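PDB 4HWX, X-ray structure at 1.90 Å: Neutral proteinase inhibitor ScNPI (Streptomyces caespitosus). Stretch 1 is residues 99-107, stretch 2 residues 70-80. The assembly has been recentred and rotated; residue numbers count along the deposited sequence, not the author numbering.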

ATOM      1  N   THR A  99       3.624  20.113 -10.338  1.00 28.11           N
ATOM      2  CA  THR A  99       4.322  19.928  -9.058  1.00 27.73           C
ATOM      3  C   THR A  99       4.238  21.136  -8.153  1.00 28.99           C
ATOM      4  O   THR A  99       4.166  20.955  -6.930  1.00 27.16           O
ATOM      5  CB  THR A  99       5.783  19.541  -9.268  1.00 34.35           C
ATOM      6  OG1 THR A  99       6.446  20.599  -9.965  1.00 37.65           O
ATOM      7  CG2 THR A  99       5.920  18.205  -9.999  1.00 29.80           C
ATOM      8  N   CYS A 100       4.257  22.363  -8.720  1.00 26.50           N
ATOM      9  CA  CYS A 100       4.154  23.574  -7.904  1.00 26.37           C
ATOM     10  C   CYS A 100       2.802  23.589  -7.165  1.00 27.82           C
ATOM     11  O   CYS A 100       2.753  23.897  -5.976  1.00 26.53           O
ATOM     12  CB  CYS A 100       4.334  24.828  -8.759  1.00 27.81           C
ATOM     13  SG  CYS A 100       4.313  26.374  -7.803  1.00 32.42           S
ATOM     14  N   VAL A 101       1.707  23.305  -7.888  1.00 25.55           N
ATOM     15  CA  VAL A 101       0.334  23.278  -7.338  1.00 25.23           C
ATOM     16  C   VAL A 101       0.227  22.168  -6.253  1.00 28.02           C
ATOM     17  O   VAL A 101      -0.367  22.378  -5.189  1.00 25.93           O
ATOM     18  CB  VAL A 101      -0.747  23.114  -8.449  1.00 27.93           C
ATOM     19  CG1 VAL A 101      -2.155  23.019  -7.840  1.00 27.35           C
ATOM     20  CG2 VAL A 101      -0.682  24.275  -9.451  1.00 27.61           C
ATOM     21  N   MET A 102       0.862  21.035  -6.504  1.00 25.72           N
ATOM     22  CA  MET A 102       0.906  19.941  -5.537  1.00 24.78           C
ATOM     23  C   MET A 102       1.548  20.397  -4.239  1.00 27.96           C
ATOM     24  O   MET A 102       0.948  20.228  -3.166  1.00 27.21           O
ATOM     25  CB  MET A 102       1.675  18.742  -6.110  1.00 25.93           C
ATOM     26  CG  MET A 102       1.929  17.686  -5.063  1.00 28.88           C
ATOM     27  SD  MET A 102       2.700  16.204  -5.743  1.00 31.51           S
ATOM     28  CE  MET A 102       3.504  15.561  -4.185  1.00 30.19           C
ATOM     29  N   SER A 103       2.746  21.011  -4.346  1.00 27.26           N
ATOM     30  CA  SER A 103       3.486  21.518  -3.181  1.00 28.97           C
ATOM     31  C   SER A 103       2.653  22.551  -2.405  1.00 32.91           C
ATOM     32  O   SER A 103       2.563  22.457  -1.159  1.00 30.91           O
ATOM     33  CB  SER A 103       4.830  22.108  -3.605  1.00 32.94           C
ATOM     34  OG  SER A 103       5.502  22.679  -2.494  1.00 44.02           O
ATOM     35  N   ALA A 104       1.989  23.481  -3.130  1.00 29.02           N
ATOM     36  CA  ALA A 104       1.171  24.534  -2.504  1.00 29.24           C
ATOM     37  C   ALA A 104       0.015  23.956  -1.668  1.00 32.66           C
ATOM     38  O   ALA A 104      -0.244  24.444  -0.559  1.00 31.86           O
ATOM     39  CB  ALA A 104       0.618  25.483  -3.561  1.00 30.24           C
ATOM     40  N   ASN A 105      -0.649  22.908  -2.181  1.00 29.01           N
ATOM     41  CA  ASN A 105      -1.814  22.322  -1.505  1.00 28.82           C
ATOM     42  C   ASN A 105      -1.470  21.244  -0.497  1.00 33.48           C
ATOM     43  O   ASN A 105      -2.328  20.902   0.318  1.00 33.18           O
ATOM     44  CB  ASN A 105      -2.764  21.741  -2.535  1.00 26.65           C
ATOM     45  CG  ASN A 105      -3.508  22.817  -3.260  1.00 42.19           C
ATOM     46  OD1 ASN A 105      -4.549  23.290  -2.791  1.00 32.43           O
ATOM     47  ND2 ASN A 105      -2.939  23.289  -4.363  1.00 33.15           N
ATOM     48  N   LEU A 106      -0.250  20.682  -0.552  1.00 31.45           N
ATOM     49  CA  LEU A 106       0.086  19.621   0.384  1.00 33.94           C
ATOM     50  C   LEU A 106       0.896  20.147   1.537  1.00 49.14           C
ATOM     51  O   LEU A 106       1.634  19.370   2.148  1.00 50.55           O
ATOM     52  CB  LEU A 106       0.768  18.419  -0.286  1.00 33.43           C
ATOM     53  CG  LEU A 106      -0.209  17.404  -0.870  1.00 38.49           C
ATOM     54  CD1 LEU A 106       0.539  16.326  -1.639  1.00 40.01           C
ATOM     55  CD2 LEU A 106      -1.114  16.772   0.224  1.00 39.66           C
ATOM     56  N   ASN A 107       0.720  21.470   1.856  1.00 51.69           N
ATOM     57  CA  ASN A 107       1.277  22.193   3.014  1.00 55.24           C
ATOM     58  C   ASN A 107       2.786  22.017   2.996  1.00 62.23           C
ATOM     59  O   ASN A 107       3.459  22.372   2.025  1.00 63.56           O
ATOM     60  CB  ASN A 107       0.631  21.561   4.293  1.00 60.44           C
ATOM     61  CG  ASN A 107       0.574  22.369   5.556  1.00 94.00           C
ATOM     62  OD1 ASN A 107       1.112  21.959   6.591  1.00 92.74           O
ATOM     63  ND2 ASN A 107      -0.226  23.424   5.552  1.00 87.97           N
TER
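Stretch 2 70-80: CPMYFDPVTVT

Stretch 2 approaches the helix of residues 99-105 first as an irregular loop, residues 70-76, and then as a strand, residues 77-80, that continues later in the chain. The N-to-C directions of helix and strand differ by 39°, so the two run roughly the same way, and their axes come no closer than 9.0 Å. That spacing leaves room for a layer of side chains. No direct hydrogen bond links the stretches; one disulfide and a set of apolar contacts join them, burying 474 Å² in total.

The walk begins with the covalent link. Cys70 is extended (phi/psi -133/149) and its CA lies 5.7 Å from the CA of Cys100. Both CA-to-CB bonds point toward the opposing stretch, and the SG atoms of Cys70 and Cys100 are 2.0 Å apart with a chi3 of -81°, as expected for a disulfide. Cys70 SG also lies 3.6 Å from Val101 N, so the bridge sits close against the first turn of the helix. Pro71 follows, also extended, with its ring carbon CD 3.9 Å from Cys100 CB.

Met72 starts away from the helix, but its side chain, with chi1 and chi2 both m, brings the end back: CE stands 4.4 Å from Val101 CG2. Tyr73 contributes through solvent rather than by direct packing. Its OH is 2.6 Å from water 1, which accepts a hydrogen bond from Cys100 N at 3.0 Å. Cys100 lies in the first turn, where its amide has no helical carbonyl partner within the stretch, and the water fills that role. Phe74 is out of reach, Asp75 points its CA-to-CB bond sideways without making contact, and Pro76 points its own away, so the loop makes no close contact here before the strand begins.

From Val77 onward the alternation of a strand governs the contact. Val77 and Val79 point toward the helix; Thr78 between them points away, and its OG1 is hydrogen-bonded elsewhere in the structure. Val77, whose CA is 6.3 Å from Thr99 CA, places CG1 3.8 Å from Thr99 N and CG2 3.9 Å from Met102 SD. Val79 CG1 then meets Met102 CE at 3.5 Å and Leu106 CD1 at 4.0 Å. The all-t side chain of Met102 thus reaches both valines. Thr80 is out of reach, which closes the contact.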

ATOM      1  N   CYS A  70       2.307  30.046  -8.696  1.00 27.38           N
ATOM      2  CA  CYS A  70       2.681  28.855  -9.477  1.00 27.30           C
ATOM      3  C   CYS A  70       2.515  29.124 -10.970  1.00 29.56           C
ATOM      4  O   CYS A  70       1.567  29.829 -11.368  1.00 26.09           O
ATOM      5  CB  CYS A  70       1.842  27.636  -9.067  1.00 28.17           C
ATOM      6  SG  CYS A  70       2.341  26.843  -7.501  1.00 31.93           S
ATOM      7  N   PRO A  71       3.351  28.477 -11.811  1.00 28.92           N
ATOM      8  CA  PRO A  71       3.085  28.513 -13.261  1.00 29.21           C
ATOM      9  C   PRO A  71       1.802  27.697 -13.518  1.00 31.01           C
ATOM     10  O   PRO A  71       1.452  26.806 -12.720  1.00 28.50           O
ATOM     11  CB  PRO A  71       4.344  27.881 -13.870  1.00 31.06           C
ATOM     12  CG  PRO A  71       4.828  26.929 -12.825  1.00 35.42           C
ATOM     13  CD  PRO A  71       4.471  27.558 -11.489  1.00 31.17           C
ATOM     14  N   MET A  72       1.098  27.987 -14.618  1.00 29.63           N
ATOM     15  CA  MET A  72      -0.193  27.328 -14.872  1.00 28.06           C
ATOM     16  C   MET A  72      -0.136  26.252 -15.944  1.00 31.76           C
ATOM     17  O   MET A  72      -1.185  25.721 -16.311  1.00 31.56           O
ATOM     18  CB  MET A  72      -1.255  28.381 -15.233  1.00 30.21           C
ATOM     19  CG  MET A  72      -1.527  29.358 -14.098  1.00 32.86           C
ATOM     20  SD  MET A  72      -2.638  28.646 -12.896  1.00 35.83           S
ATOM     21  CE  MET A  72      -1.538  27.976 -11.759  1.00 31.67           C
ATOM     22  N   TYR A  73       1.055  25.844 -16.385  1.00 28.52           N
ATOM     23  CA  TYR A  73       1.115  24.759 -17.372  1.00 29.02           C
ATOM     24  C   TYR A  73       0.533  23.483 -16.776  1.00 33.30           C
ATOM     25  O   TYR A  73       0.595  23.265 -15.548  1.00 31.86           O
ATOM     26  CB  TYR A  73       2.558  24.537 -17.883  1.00 30.76           C
ATOM     27  CG  TYR A  73       3.550  24.192 -16.795  1.00 31.12           C
ATOM     28  CD1 TYR A  73       3.585  22.916 -16.236  1.00 32.03           C
ATOM     29  CD2 TYR A  73       4.534  25.100 -16.408  1.00 31.69           C
ATOM     30  CE1 TYR A  73       4.470  22.602 -15.210  1.00 31.66           C
ATOM     31  CE2 TYR A  73       5.462  24.781 -15.418  1.00 31.50           C
ATOM     32  CZ  TYR A  73       5.416  23.530 -14.814  1.00 33.13           C
ATOM     33  OH  TYR A  73       6.322  23.166 -13.858  1.00 28.78           O
ATOM     34  N   PHE A  74      -0.134  22.695 -17.616  1.00 33.88           N
ATOM     35  CA  PHE A  74      -0.743  21.441 -17.189  1.00 33.17           C
ATOM     36  C   PHE A  74       0.261  20.325 -17.423  1.00 37.83           C
ATOM     37  O   PHE A  74       0.614  20.029 -18.567  1.00 38.52           O
ATOM     38  CB  PHE A  74      -2.070  21.172 -17.931  1.00 35.71           C
ATOM     39  CG  PHE A  74      -2.755  19.875 -17.564  1.00 37.94           C
ATOM     40  CD1 PHE A  74      -3.302  19.690 -16.299  1.00 41.07           C
ATOM     41  CD2 PHE A  74      -2.877  18.845 -18.495  1.00 42.33           C
ATOM     42  CE1 PHE A  74      -3.947  18.491 -15.966  1.00 42.55           C
ATOM     43  CE2 PHE A  74      -3.541  17.654 -18.167  1.00 44.87           C
ATOM     44  CZ  PHE A  74      -4.082  17.491 -16.911  1.00 41.83           C
ATOM     45  N   ASP A  75       0.759  19.745 -16.329  1.00 31.31           N
ATOM     46  CA  ASP A  75       1.728  18.657 -16.381  1.00 31.25           C
ATOM     47  C   ASP A  75       1.412  17.861 -15.129  1.00 33.66           C
ATOM     48  O   ASP A  75       2.048  18.058 -14.097  1.00 32.09           O
ATOM     49  CB  ASP A  75       3.163  19.226 -16.457  1.00 32.99           C
ATOM     50  CG  ASP A  75       4.220  18.214 -16.818  1.00 40.11           C
ATOM     51  OD1 ASP A  75       3.886  16.994 -16.891  1.00 35.87           O
ATOM     52  OD2 ASP A  75       5.370  18.636 -17.080  1.00 40.97           O
ATOM     53  N   PRO A  76       0.306  17.082 -15.191  1.00 31.55           N
ATOM     54  CA  PRO A  76      -0.253  16.468 -13.978  1.00 30.80           C
ATOM     55  C   PRO A  76       0.662  15.517 -13.227  1.00 33.88           C
ATOM     56  O   PRO A  76       1.503  14.806 -13.801  1.00 32.26           O
ATOM     57  CB  PRO A  76      -1.509  15.744 -14.487  1.00 33.50           C
ATOM     58  CG  PRO A  76      -1.271  15.549 -15.964  1.00 38.23           C
ATOM     59  CD  PRO A  76      -0.571  16.822 -16.355  1.00 33.58           C
ATOM     60  N   VAL A  77       0.482  15.548 -11.906  1.00 29.77           N
ATOM     61  CA  VAL A  77       1.191  14.751 -10.920  1.00 30.05           C
ATOM     62  C   VAL A  77       0.129  14.232  -9.941  1.00 34.32           C
ATOM     63  O   VAL A  77      -0.702  15.007  -9.453  1.00 33.97           O
ATOM     64  CB  VAL A  77       2.377  15.521 -10.237  1.00 34.80           C
ATOM     65  CG1 VAL A  77       1.917  16.812  -9.550  1.00 33.57           C
ATOM     66  CG2 VAL A  77       3.124  14.634  -9.242  1.00 34.75           C
ATOM     67  N   THR A  78       0.142  12.915  -9.684  1.00 30.41           N
ATOM     68  CA  THR A  78      -0.868  12.272  -8.841  1.00 30.01           C
ATOM     69  C   THR A  78      -0.241  11.649  -7.607  1.00 33.70           C
ATOM     70  O   THR A  78       0.779  10.973  -7.693  1.00 33.73           O
ATOM     71  CB  THR A  78      -1.627  11.237  -9.702  1.00 36.64           C
ATOM     72  OG1 THR A  78      -2.269  11.952 -10.770  1.00 35.29           O
ATOM     73  CG2 THR A  78      -2.676  10.402  -8.898  1.00 30.62           C
ATOM     74  N   VAL A  79      -0.855  11.899  -6.451  1.00 29.59           N
ATOM     75  CA  VAL A  79      -0.447  11.306  -5.182  1.00 27.38           C
ATOM     76  C   VAL A  79      -1.413  10.161  -4.895  1.00 31.54           C
ATOM     77  O   VAL A  79      -2.593  10.251  -5.245  1.00 30.54           O
ATOM     78  CB  VAL A  79      -0.350  12.298  -3.996  1.00 30.11           C
ATOM     79  CG1 VAL A  79       0.793  13.282  -4.189  1.00 30.05           C
ATOM     80  CG2 VAL A  79      -1.666  13.037  -3.728  1.00 29.05           C
ATOM     81  N   THR A  80      -0.907   9.075  -4.312  1.00 28.18           N
ATOM     82  CA  THR A  80      -1.726   7.910  -3.955  1.00 27.10           C
ATOM     83  C   THR A  80      -1.449   7.517  -2.521  1.00 30.16           C
ATOM     84  O   THR A  80      -0.357   7.762  -2.011  1.00 28.48           O
ATOM     85  CB  THR A  80      -1.498   6.699  -4.888  1.00 31.75           C
ATOM     86  OG1 THR A  80      -0.198   6.150  -4.664  1.00 30.67           O
ATOM     87  CG2 THR A  80      -1.721   7.010  -6.355  1.00 31.66           C
TER
HETATM   88  O   HOH W   1       5.655  23.053 -11.340  1.00 30.93           O
HETATM   89  O   HOH W   2       7.931  20.414 -12.503  1.00 41.46           O